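Long-range contacts in malate dehydrogenase (Porphyromonas gingivalis, PDB 3FI9), which probably catalyses the NAD-dependent interconversion of malate and oxaloacetate: residues N101-A105 and F126-T132; L134-Y139 and G321-A325; E271-M275 and L310-R314. One frame throughout, in Å; residues are numbered along the deposited sequence.

Interaction 1 of 3, residues N101-A105 and F126-T132; sequences NAEIA and FNPADIT
F126 turns the edge of its ring to helix 94-115: CE1 stands 3.8 Å from the backbone O of N101, which lies in the ring plane, and CZ rests 4.0 Å from CA of A105. The ring presents this edge with its CG between the backbone N and the carbonyl carbon (chi1 62°). The N101 amide runs past the ring in the opposite direction, the two planes 37° apart.

One residue on, N127 meets N101 through its main chain, with O 3.3 Å from CG of N101; ND2 of N101 is near the same oxygen, but at an angle too poor for a hydrogen bond. CB of N127 is directed away from 101-105, and the side chain touches H182, the predicted proton acceptor. Its OD1 takes the backbone N of A129 in the carbonyl plane, on a lone pair, at 2.8 Å, forming an Asx turn. P128 follows a cis peptide bond and is the N-cap of helix 129-140; its O accepts from the N atoms of both I131 and T132.

Within that helix, CG2 of I131 meets CB of A102 at 4.1 Å. T132 lies closest in backbone terms, its CA 5.3 Å from that of A105, consistent with the small side chain of A105. CB of A105 packs 3.5 Å from O of T132, while OG1 of T132 turns back and bonds to O of F126 at 2.7 Å, tying the first helical turn to the preceding loop.

The strand 121-124, loop and helix 129-140 succession belongs to the Rossmann-type NAD-binding domain, and the cis-proline loop carries N127, a predicted NAD(+) and substrate ligand, at the predicted active site.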
ATOM      1  N   ASN A 101       7.681   2.775  25.934  1.00 23.87           N
ATOM      2  CA  ASN A 101       7.753   1.731  24.897  1.00 23.73           C
ATOM      3  C   ASN A 101       8.230   0.382  25.433  1.00 23.44           C
ATOM      4  O   ASN A 101       7.784  -0.688  24.958  1.00 22.72           O
ATOM      5  CB  ASN A 101       8.656   2.175  23.740  1.00 23.70           C
ATOM      6  CG  ASN A 101       8.008   3.210  22.903  1.00 26.57           C
ATOM      7  OD1 ASN A 101       7.002   2.942  22.252  1.00 27.14           O
ATOM      8  ND2 ASN A 101       8.556   4.422  22.927  1.00 27.51           N
ATOM      9  N   ALA A 102       9.138   0.413  26.409  1.00 22.47           N
ATOM     10  CA  ALA A 102       9.547  -0.852  27.020  1.00 22.98           C
ATOM     11  C   ALA A 102       8.351  -1.526  27.692  1.00 22.45           C
ATOM     12  O   ALA A 102       8.199  -2.766  27.608  1.00 21.79           O
ATOM     13  CB  ALA A 102      10.683  -0.663  28.004  1.00 22.84           C
ATOM     14  N   GLU A 103       7.519  -0.728  28.361  1.00 22.70           N
ATOM     15  CA  GLU A 103       6.299  -1.257  29.027  1.00 23.42           C
ATOM     16  C   GLU A 103       5.277  -1.811  28.027  1.00 22.25           C
ATOM     17  O   GLU A 103       4.637  -2.815  28.296  1.00 22.26           O
ATOM     18  CB  GLU A 103       5.580  -0.200  29.879  1.00 24.62           C
ATOM     19  CG  GLU A 103       6.396   0.415  31.022  1.00 29.01           C
ATOM     20  CD  GLU A 103       6.700  -0.551  32.148  1.00 34.51           C
ATOM     21  OE1 GLU A 103       6.490  -1.763  31.980  1.00 34.85           O
ATOM     22  OE2 GLU A 103       7.167  -0.086  33.213  1.00 36.99           O
ATOM     23  N   ILE A 104       5.072  -1.145  26.900  1.00 21.29           N
ATOM     24  CA  ILE A 104       4.100  -1.713  25.952  1.00 21.26           C
ATOM     25  C   ILE A 104       4.676  -2.989  25.372  1.00 19.16           C
ATOM     26  O   ILE A 104       3.953  -3.944  25.145  1.00 16.51           O
ATOM     27  CB  ILE A 104       3.726  -0.770  24.796  1.00 21.91           C
ATOM     28  CG1 ILE A 104       3.252   0.557  25.343  1.00 23.30           C
ATOM     29  CG2 ILE A 104       2.543  -1.364  24.022  1.00 24.58           C
ATOM     30  CD1 ILE A 104       3.384   1.705  24.293  1.00 27.18           C
ATOM     31  N   ALA A 105       5.992  -3.021  25.184  1.00 19.38           N
ATOM     32  CA  ALA A 105       6.640  -4.233  24.684  1.00 19.25           C
ATOM     33  C   ALA A 105       6.506  -5.359  25.716  1.00 19.23           C
ATOM     34  O   ALA A 105       6.265  -6.496  25.355  1.00 17.79           O
ATOM     35  CB  ALA A 105       8.124  -3.986  24.381  1.00 19.78           C
ATOM     36  N   PHE A 126       8.344  -0.994  16.428  1.00 21.07           N
ATOM     37  CA  PHE A 126       8.340   0.257  17.143  1.00 22.19           C
ATOM     38  C   PHE A 126       9.632   0.469  17.954  1.00 23.24           C
ATOM     39  O   PHE A 126      10.252  -0.468  18.471  1.00 22.82           O
ATOM     40  CB  PHE A 126       7.048   0.465  17.956  1.00 21.51           C
ATOM     41  CG  PHE A 126       6.798  -0.574  19.040  1.00 21.08           C
ATOM     42  CD1 PHE A 126       7.270  -0.380  20.338  1.00 19.63           C
ATOM     43  CD2 PHE A 126       6.042  -1.696  18.777  1.00 18.34           C
ATOM     44  CE1 PHE A 126       6.992  -1.319  21.347  1.00 19.15           C
ATOM     45  CE2 PHE A 126       5.764  -2.645  19.778  1.00 19.69           C
ATOM     46  CZ  PHE A 126       6.261  -2.457  21.067  1.00 21.80           C
ATOM     47  N   ASN A 127      10.077   1.712  17.990  1.00 23.90           N
ATOM     48  CA  ASN A 127      11.369   2.008  18.582  1.00 25.43           C
ATOM     49  C   ASN A 127      11.300   2.256  20.080  1.00 25.52           C
ATOM     50  O   ASN A 127      10.237   2.557  20.607  1.00 25.10           O
ATOM     51  CB  ASN A 127      12.022   3.178  17.852  1.00 25.97           C
ATOM     52  CG  ASN A 127      12.862   2.708  16.684  1.00 29.74           C
ATOM     53  OD1 ASN A 127      13.543   1.680  16.768  1.00 36.90           O
ATOM     54  ND2 ASN A 127      12.794   3.420  15.589  1.00 32.12           N
ATOM     55  N   PRO A 128      12.442   2.121  20.767  1.00 26.19           N
ATOM     56  CA  PRO A 128      13.730   1.726  20.178  1.00 25.89           C
ATOM     57  C   PRO A 128      13.782   0.203  20.001  1.00 25.79           C
ATOM     58  O   PRO A 128      13.734  -0.521  20.995  1.00 25.08           O
ATOM     59  CB  PRO A 128      14.743   2.200  21.226  1.00 26.43           C
ATOM     60  CG  PRO A 128      13.985   2.165  22.525  1.00 25.83           C
ATOM     61  CD  PRO A 128      12.556   2.480  22.204  1.00 26.61           C
ATOM     62  N   ALA A 129      13.851  -0.282  18.754  1.00 24.89           N
ATOM     63  CA  ALA A 129      13.659  -1.727  18.481  1.00 25.01           C
ATOM     64  C   ALA A 129      14.629  -2.699  19.155  1.00 24.64           C
ATOM     65  O   ALA A 129      14.250  -3.835  19.457  1.00 23.90           O
ATOM     66  CB  ALA A 129      13.547  -2.012  16.937  1.00 24.95           C
ATOM     67  N   ASP A 130      15.859  -2.262  19.448  1.00 25.51           N
ATOM     68  CA  ASP A 130      16.768  -3.114  20.248  1.00 26.26           C
ATOM     69  C   ASP A 130      16.205  -3.432  21.633  1.00 24.85           C
ATOM     70  O   ASP A 130      16.489  -4.480  22.195  1.00 25.57           O
ATOM     71  CB  ASP A 130      18.176  -2.505  20.426  1.00 27.04           C
ATOM     72  CG  ASP A 130      18.131  -1.052  20.869  1.00 30.92           C
ATOM     73  OD1 ASP A 130      17.551  -0.240  20.117  1.00 33.58           O
ATOM     74  OD2 ASP A 130      18.697  -0.716  21.948  1.00 34.66           O
ATOM     75  N   ILE A 131      15.453  -2.504  22.198  1.00 23.84           N
ATOM     76  CA  ILE A 131      14.899  -2.697  23.532  1.00 22.02           C
ATOM     77  C   ILE A 131      13.571  -3.374  23.374  1.00 21.00           C
ATOM     78  O   ILE A 131      13.320  -4.400  23.996  1.00 21.28           O
ATOM     79  CB  ILE A 131      14.687  -1.385  24.290  1.00 22.70           C
ATOM     80  CG1 ILE A 131      16.024  -0.768  24.735  1.00 21.59           C
ATOM     81  CG2 ILE A 131      13.765  -1.608  25.526  1.00 20.91           C
ATOM     82  CD1 ILE A 131      16.892  -1.674  25.588  1.00 24.15           C
ATOM     83  N   THR A 132      12.709  -2.817  22.521  1.00 20.29           N
ATOM     84  CA  THR A 132      11.345  -3.353  22.397  1.00 18.37           C
ATOM     85  C   THR A 132      11.326  -4.792  21.934  1.00 18.91           C
ATOM     86  O   THR A 132      10.562  -5.640  22.439  1.00 18.03           O
ATOM     87  CB  THR A 132      10.471  -2.477  21.472  1.00 19.71           C
ATOM     88  OG1 THR A 132      11.094  -2.362  20.175  1.00 17.09           O
ATOM     89  CG2 THR A 132      10.329  -1.085  22.072  1.00 20.53           C
TER

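Interaction 2 of 3, residues L134-Y139 and G321-A325; sequences LVTLIY and GIIPA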
ATOM      1  N   LEU A 134      13.794  -6.897  22.386  1.00 17.27           N
ATOM      2  CA  LEU A 134      14.377  -7.808  23.424  1.00 17.37           C
ATOM      3  C   LEU A 134      13.382  -8.037  24.580  1.00 17.31           C
ATOM      4  O   LEU A 134      13.229  -9.147  25.102  1.00 18.39           O
ATOM      5  CB  LEU A 134      15.690  -7.214  23.959  1.00 18.34           C
ATOM      6  CG  LEU A 134      16.398  -7.882  25.137  1.00 18.36           C
ATOM      7  CD1 LEU A 134      16.809  -9.278  24.764  1.00 18.38           C
ATOM      8  CD2 LEU A 134      17.664  -7.062  25.538  1.00 18.42           C
ATOM      9  N   VAL A 135      12.685  -6.975  24.956  1.00 17.29           N
ATOM     10  CA  VAL A 135      11.695  -7.075  26.029  1.00 17.15           C
ATOM     11  C   VAL A 135      10.561  -7.975  25.586  1.00 17.44           C
ATOM     12  O   VAL A 135      10.102  -8.848  26.339  1.00 16.96           O
ATOM     13  CB  VAL A 135      11.110  -5.697  26.359  1.00 17.06           C
ATOM     14  CG1 VAL A 135       9.862  -5.842  27.233  1.00 15.53           C
ATOM     15  CG2 VAL A 135      12.166  -4.799  27.049  1.00 16.44           C
ATOM     16  N   THR A 136      10.089  -7.789  24.357  1.00 17.91           N
ATOM     17  CA  THR A 136       9.046  -8.711  23.892  1.00 18.27           C
ATOM     18  C   THR A 136       9.480 -10.158  23.929  1.00 19.27           C
ATOM     19  O   THR A 136       8.711 -11.016  24.376  1.00 20.07           O
ATOM     20  CB  THR A 136       8.504  -8.346  22.484  1.00 19.03           C
ATOM     21  OG1 THR A 136       7.841  -7.099  22.548  1.00 18.05           O
ATOM     22  CG2 THR A 136       7.489  -9.379  22.006  1.00 18.36           C
ATOM     23  N   LEU A 137      10.678 -10.467  23.396  1.00 18.27           N
ATOM     24  CA  LEU A 137      11.211 -11.822  23.442  1.00 18.67           C
ATOM     25  C   LEU A 137      11.201 -12.393  24.868  1.00 19.14           C
ATOM     26  O   LEU A 137      10.723 -13.506  25.116  1.00 18.41           O
ATOM     27  CB  LEU A 137      12.659 -11.835  22.891  1.00 19.09           C
ATOM     28  CG  LEU A 137      13.393 -13.166  22.851  1.00 18.75           C
ATOM     29  CD1 LEU A 137      12.535 -14.281  22.220  1.00 16.83           C
ATOM     30  CD2 LEU A 137      14.824 -13.064  22.225  1.00 18.34           C
ATOM     31  N   ILE A 138      11.738 -11.621  25.805  1.00 18.11           N
ATOM     32  CA  ILE A 138      11.867 -12.075  27.186  1.00 19.66           C
ATOM     33  C   ILE A 138      10.511 -12.382  27.851  1.00 20.08           C
ATOM     34  O   ILE A 138      10.293 -13.501  28.360  1.00 21.52           O
ATOM     35  CB  ILE A 138      12.652 -11.060  28.004  1.00 19.77           C
ATOM     36  CG1 ILE A 138      14.110 -11.061  27.530  1.00 20.19           C
ATOM     37  CG2 ILE A 138      12.554 -11.416  29.485  1.00 21.64           C
ATOM     38  CD1 ILE A 138      14.914  -9.894  28.105  1.00 21.88           C
ATOM     39  N   TYR A 139       9.575 -11.444  27.754  1.00 19.34           N
ATOM     40  CA  TYR A 139       8.248 -11.654  28.327  1.00 19.24           C
ATOM     41  C   TYR A 139       7.343 -12.650  27.569  1.00 20.45           C
ATOM     42  O   TYR A 139       6.394 -13.203  28.152  1.00 19.87           O
ATOM     43  CB  TYR A 139       7.542 -10.342  28.464  1.00 18.89           C
ATOM     44  CG  TYR A 139       7.980  -9.541  29.668  1.00 21.90           C
ATOM     45  CD1 TYR A 139       9.042  -8.646  29.580  1.00 21.40           C
ATOM     46  CD2 TYR A 139       7.324  -9.667  30.882  1.00 20.76           C
ATOM     47  CE1 TYR A 139       9.447  -7.889  30.669  1.00 22.45           C
ATOM     48  CE2 TYR A 139       7.730  -8.926  31.990  1.00 21.72           C
ATOM     49  CZ  TYR A 139       8.795  -8.038  31.881  1.00 24.02           C
ATOM     50  OH  TYR A 139       9.221  -7.260  32.965  1.00 24.37           O
ATOM     51  N   GLY A 321      13.815  -2.121  36.242  1.00 24.28           N
ATOM     52  CA  GLY A 321      13.139  -3.371  36.669  1.00 24.39           C
ATOM     53  C   GLY A 321      12.235  -4.082  35.641  1.00 23.92           C
ATOM     54  O   GLY A 321      11.444  -4.981  35.998  1.00 22.88           O
ATOM     55  N   ILE A 322      12.353  -3.707  34.364  1.00 22.58           N
ATOM     56  CA  ILE A 322      11.455  -4.225  33.341  1.00 22.12           C
ATOM     57  C   ILE A 322      12.071  -5.467  32.690  1.00 22.66           C
ATOM     58  O   ILE A 322      11.440  -6.529  32.528  1.00 21.54           O
ATOM     59  CB  ILE A 322      11.208  -3.170  32.235  1.00 22.70           C
ATOM     60  CG1 ILE A 322      10.315  -2.037  32.749  1.00 21.65           C
ATOM     61  CG2 ILE A 322      10.575  -3.888  30.973  1.00 23.79           C
ATOM     62  CD1 ILE A 322      10.238  -0.791  31.813  1.00 22.70           C
ATOM     63  N   ILE A 323      13.344  -5.321  32.336  1.00 22.28           N
ATOM     64  CA  ILE A 323      14.135  -6.442  31.883  1.00 22.41           C
ATOM     65  C   ILE A 323      14.777  -7.042  33.156  1.00 22.91           C
ATOM     66  O   ILE A 323      15.331  -6.306  33.982  1.00 23.84           O
ATOM     67  CB  ILE A 323      15.207  -5.922  30.889  1.00 21.13           C
ATOM     68  CG1 ILE A 323      14.546  -5.313  29.638  1.00 22.68           C
ATOM     69  CG2 ILE A 323      16.208  -7.009  30.499  1.00 21.53           C
ATOM     70  CD1 ILE A 323      15.584  -4.817  28.572  1.00 21.25           C
ATOM     71  N   PRO A 324      14.700  -8.367  33.332  1.00 23.71           N
ATOM     72  CA  PRO A 324      15.316  -8.963  34.524  1.00 24.10           C
ATOM     73  C   PRO A 324      16.833  -8.881  34.470  1.00 24.14           C
ATOM     74  O   PRO A 324      17.400  -8.683  33.382  1.00 23.26           O
ATOM     75  CB  PRO A 324      14.898 -10.436  34.447  1.00 24.19           C
ATOM     76  CG  PRO A 324      13.854 -10.513  33.363  1.00 25.83           C
ATOM     77  CD  PRO A 324      14.176  -9.391  32.413  1.00 23.64           C
ATOM     78  N   ALA A 325      17.477  -9.001  35.634  1.00 23.88           N
ATOM     79  CA  ALA A 325      18.937  -9.165  35.698  1.00 25.13           C
ATOM     80  C   ALA A 325      19.414 -10.160  34.672  1.00 24.87           C
ATOM     81  O   ALA A 325      18.835 -11.242  34.493  1.00 24.41           O
ATOM     82  CB  ALA A 325      19.377  -9.635  37.097  1.00 25.74           C
TER
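V135 presses CG2 against CG1 of I323 at 3.6 Å, the tightest apolar approach where helix 129-140 of the Rossmann-type domain packs against the segment that follows the C-terminal helix 297-319. The V135 and I323 side chains pass at a slant, and CD1 of I323 continues along the same methyl. I138 fills the next position with two branches. Its CD1 crosses I323 at about a right angle, 4.0 Å from CG2, while its CG2 meets CD of the P324 ring at 3.9 Å. With chi1 at -69°, CG2 of I138 lies anti to the backbone N and serves P324, and the extended CG1-CD1 branch serves I323. L134 adds a looser touch, CD2 to CD1 of I323.

Around this apolar patch, I323 also packs on V317 and I318 of helix 297-319, and W329, the last modelled residue, touches L134, I138 and I323. V135 has A105 and A106 of helix 94-115 on its flank. G321 has positive phi (76°) and closes helix 297-319 with a Schellman motif, immediately ahead of I322.

Y139 adds a polar contact. Its ring comes edge-on to the I322 carbonyl, with O near the ring plane, and CE1 rests 4.2 Å from CG2 of I322. OH of Y139 donates to O of I322, but the modelled separation of 2.4 Å is implausibly short, which leaves the exact geometry of this bond doubtful.

Interaction 3 of 3, residues E271-M275 and L310-R314; sequences EHIMM and LAKLR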
ATOM      1  N   GLU A 271      27.401  -9.781  24.014  1.00 19.97           N
ATOM      2  CA  GLU A 271      26.591 -10.644  24.861  1.00 20.40           C
ATOM      3  C   GLU A 271      25.198 -10.086  25.073  1.00 20.29           C
ATOM      4  O   GLU A 271      25.051  -8.874  25.231  1.00 19.74           O
ATOM      5  CB  GLU A 271      27.304 -10.796  26.215  1.00 21.65           C
ATOM      6  CG  GLU A 271      28.712 -11.407  26.078  1.00 22.97           C
ATOM      7  CD  GLU A 271      29.829 -10.395  25.829  1.00 27.68           C
ATOM      8  OE1 GLU A 271      29.573  -9.165  25.611  1.00 27.39           O
ATOM      9  OE2 GLU A 271      31.003 -10.857  25.834  1.00 29.62           O
ATOM     10  N   HIS A 272      24.181 -10.959  25.111  1.00 20.16           N
ATOM     11  CA  HIS A 272      22.857 -10.569  25.687  1.00 19.51           C
ATOM     12  C   HIS A 272      22.256  -9.322  25.089  1.00 19.00           C
ATOM     13  O   HIS A 272      22.035  -8.318  25.786  1.00 18.42           O
ATOM     14  CB  HIS A 272      22.980 -10.367  27.202  1.00 19.79           C
ATOM     15  CG  HIS A 272      23.439 -11.588  27.919  1.00 21.29           C
ATOM     16  ND1 HIS A 272      24.636 -11.647  28.607  1.00 24.99           N
ATOM     17  CD2 HIS A 272      22.897 -12.826  27.993  1.00 21.80           C
ATOM     18  CE1 HIS A 272      24.804 -12.865  29.094  1.00 22.45           C
ATOM     19  NE2 HIS A 272      23.764 -13.600  28.740  1.00 24.47           N
ATOM     20  N   ILE A 273      21.983  -9.366  23.783  1.00 18.91           N
ATOM     21  CA  ILE A 273      21.562  -8.142  23.111  1.00 18.48           C
ATOM     22  C   ILE A 273      20.699  -8.449  21.918  1.00 17.99           C
ATOM     23  O   ILE A 273      20.657  -9.606  21.454  1.00 18.77           O
ATOM     24  CB  ILE A 273      22.831  -7.328  22.649  1.00 18.58           C
ATOM     25  CG1 ILE A 273      22.487  -5.868  22.413  1.00 19.42           C
ATOM     26  CG2 ILE A 273      23.498  -7.994  21.417  1.00 17.57           C
ATOM     27  CD1 ILE A 273      22.248  -5.103  23.747  1.00 17.92           C
ATOM     28  N   MET A 274      19.995  -7.443  21.401  1.00 19.12           N
ATOM     29  CA  MET A 274      19.342  -7.599  20.060  1.00 20.93           C
ATOM     30  C   MET A 274      20.008  -6.572  19.146  1.00 20.08           C
ATOM     31  O   MET A 274      20.061  -5.387  19.510  1.00 18.54           O
ATOM     32  CB  MET A 274      17.868  -7.210  20.108  1.00 20.46           C
ATOM     33  CG  MET A 274      17.024  -7.921  21.137  1.00 25.18           C
ATOM     34  SD  MET A 274      16.340  -9.455  20.415  1.00 28.93           S
ATOM     35  CE  MET A 274      15.398  -8.685  19.075  1.00  8.91           C
ATOM     36  N   MET A 275      20.472  -7.019  17.977  1.00 17.85           N
ATOM     37  CA  MET A 275      21.189  -6.173  17.015  1.00 18.00           C
ATOM     38  C   MET A 275      20.734  -6.524  15.607  1.00 16.92           C
ATOM     39  O   MET A 275      20.379  -7.666  15.374  1.00 18.21           O
ATOM     40  CB  MET A 275      22.708  -6.478  17.052  1.00 17.84           C
ATOM     41  CG  MET A 275      23.446  -5.723  18.110  1.00 19.94           C
ATOM     42  SD  MET A 275      25.221  -5.817  17.875  1.00 15.79           S
ATOM     43  CE  MET A 275      25.445  -7.544  17.833  1.00 16.04           C
ATOM     44  N   LEU A 310      24.252   0.009  22.655  1.00 21.12           N
ATOM     45  CA  LEU A 310      23.038  -0.795  22.833  1.00 21.64           C
ATOM     46  C   LEU A 310      22.994  -1.418  24.239  1.00 21.42           C
ATOM     47  O   LEU A 310      21.934  -1.465  24.879  1.00 19.96           O
ATOM     48  CB  LEU A 310      22.955  -1.909  21.780  1.00 21.31           C
ATOM     49  CG  LEU A 310      22.779  -1.380  20.341  1.00 23.33           C
ATOM     50  CD1 LEU A 310      22.644  -2.546  19.344  1.00 23.74           C
ATOM     51  CD2 LEU A 310      21.579  -0.461  20.246  1.00 25.57           C
ATOM     52  N   ALA A 311      24.155  -1.889  24.684  1.00 20.95           N
ATOM     53  CA  ALA A 311      24.326  -2.516  25.987  1.00 21.86           C
ATOM     54  C   ALA A 311      24.068  -1.518  27.106  1.00 22.67           C
ATOM     55  O   ALA A 311      23.438  -1.845  28.116  1.00 22.81           O
ATOM     56  CB  ALA A 311      25.743  -3.118  26.097  1.00 21.56           C
ATOM     57  N   LYS A 312      24.489  -0.277  26.926  1.00 23.51           N
ATOM     58  CA  LYS A 312      24.110   0.739  27.902  1.00 24.59           C
ATOM     59  C   LYS A 312      22.606   0.982  28.007  1.00 24.92           C
ATOM     60  O   LYS A 312      22.077   1.154  29.120  1.00 23.13           O
ATOM     61  CB  LYS A 312      24.848   2.052  27.667  1.00 26.21           C
ATOM     62  CG  LYS A 312      26.305   1.927  28.086  1.00 29.46           C
ATOM     63  CD  LYS A 312      27.098   3.143  27.650  1.00 35.63           C
ATOM     64  CE  LYS A 312      26.384   4.412  28.018  1.00 37.78           C
ATOM     65  NZ  LYS A 312      27.380   5.530  28.096  1.00 43.88           N
ATOM     66  N   LEU A 313      21.908   0.979  26.873  1.00 23.94           N
ATOM     67  CA  LEU A 313      20.454   1.179  26.889  1.00 24.18           C
ATOM     68  C   LEU A 313      19.748  -0.035  27.530  1.00 23.71           C
ATOM     69  O   LEU A 313      18.816   0.125  28.317  1.00 23.35           O
ATOM     70  CB  LEU A 313      19.902   1.402  25.463  1.00 24.22           C
ATOM     71  CG  LEU A 313      18.547   2.116  25.391  1.00 27.80           C
ATOM     72  CD1 LEU A 313      18.670   3.525  26.018  1.00 26.87           C
ATOM     73  CD2 LEU A 313      18.025   2.207  23.971  1.00 27.95           C
ATOM     74  N   ARG A 314      20.195  -1.237  27.183  1.00 22.33           N
ATOM     75  CA  ARG A 314      19.680  -2.445  27.813  1.00 22.94           C
ATOM     76  C   ARG A 314      19.788  -2.340  29.335  1.00 24.26           C
ATOM     77  O   ARG A 314      18.839  -2.653  30.039  1.00 24.29           O
ATOM     78  CB  ARG A 314      20.447  -3.667  27.347  1.00 22.47           C
ATOM     79  CG  ARG A 314      20.078  -4.973  28.038  1.00 22.06           C
ATOM     80  CD  ARG A 314      21.263  -5.959  27.910  1.00 23.87           C
ATOM     81  NE  ARG A 314      22.469  -5.455  28.587  1.00 22.69           N
ATOM     82  CZ  ARG A 314      23.711  -5.840  28.294  1.00 21.98           C
ATOM     83  NH1 ARG A 314      23.906  -6.735  27.355  1.00 22.69           N
ATOM     84  NH2 ARG A 314      24.761  -5.338  28.950  1.00 18.97           N
TER
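I273 lays its CD1 over the start of segment 310-314, 3.8 Å from CB of L310 and equally near the L310 carbonyl carbon. The two side chains cross at about a right angle. CG1 of I273 is anti to the backbone N (chi1 -160°), which carries CD1 to the helix. Further along the strand, CD1 of L310 reaches CG of M275 at 3.5 Å and also lies near the carbonyl O of M274.

One helical turn after L310, R314 takes the polar end of the interface. Its chain bends at chi3 (63°), bringing NH1 2.9 Å from O of H272 with an N-H...O angle of 161°. The oxygen lies in the guanidinium plane, although NH1 sits above the carbonyl plane. CB of A311 lies over one face of the guanidinium, offset toward its rim. O of E271 accepts a hydrogen bond from OH of Y307, whose side chain touches both I273 and R314.

The H272 carbonyl belongs to a corner of the chain, where H272 and I273 both face V265 in a G1 beta bulge. NE and NH2 of R314 have partners adjoining the segments; the NH1 bond itself joins a charged donor to a neutral carbonyl, and would owe its strength to charge-dipole attraction.

The three contacts touch one another. Interactions 1 and 2 share helix 129-140, their centres 10 Å apart, and T136 OG1 probably bonds to A105 O at 3.3 Å, joining helix 94-115 to this helix. Interaction 3, 13 Å from interaction 1 centre to centre, packs against it through D130, whose OD2 lies 3.4 Å from CD2 of L310. It is nested within the chain loop closed by interaction 2, and CD2 of L134 lies 4.1 Å from CG of R314. Nearest the predicted active site is interaction 1: the N127 side chain is about 4 Å from that of H182, whereas that of L310 is about 7 Å from H182.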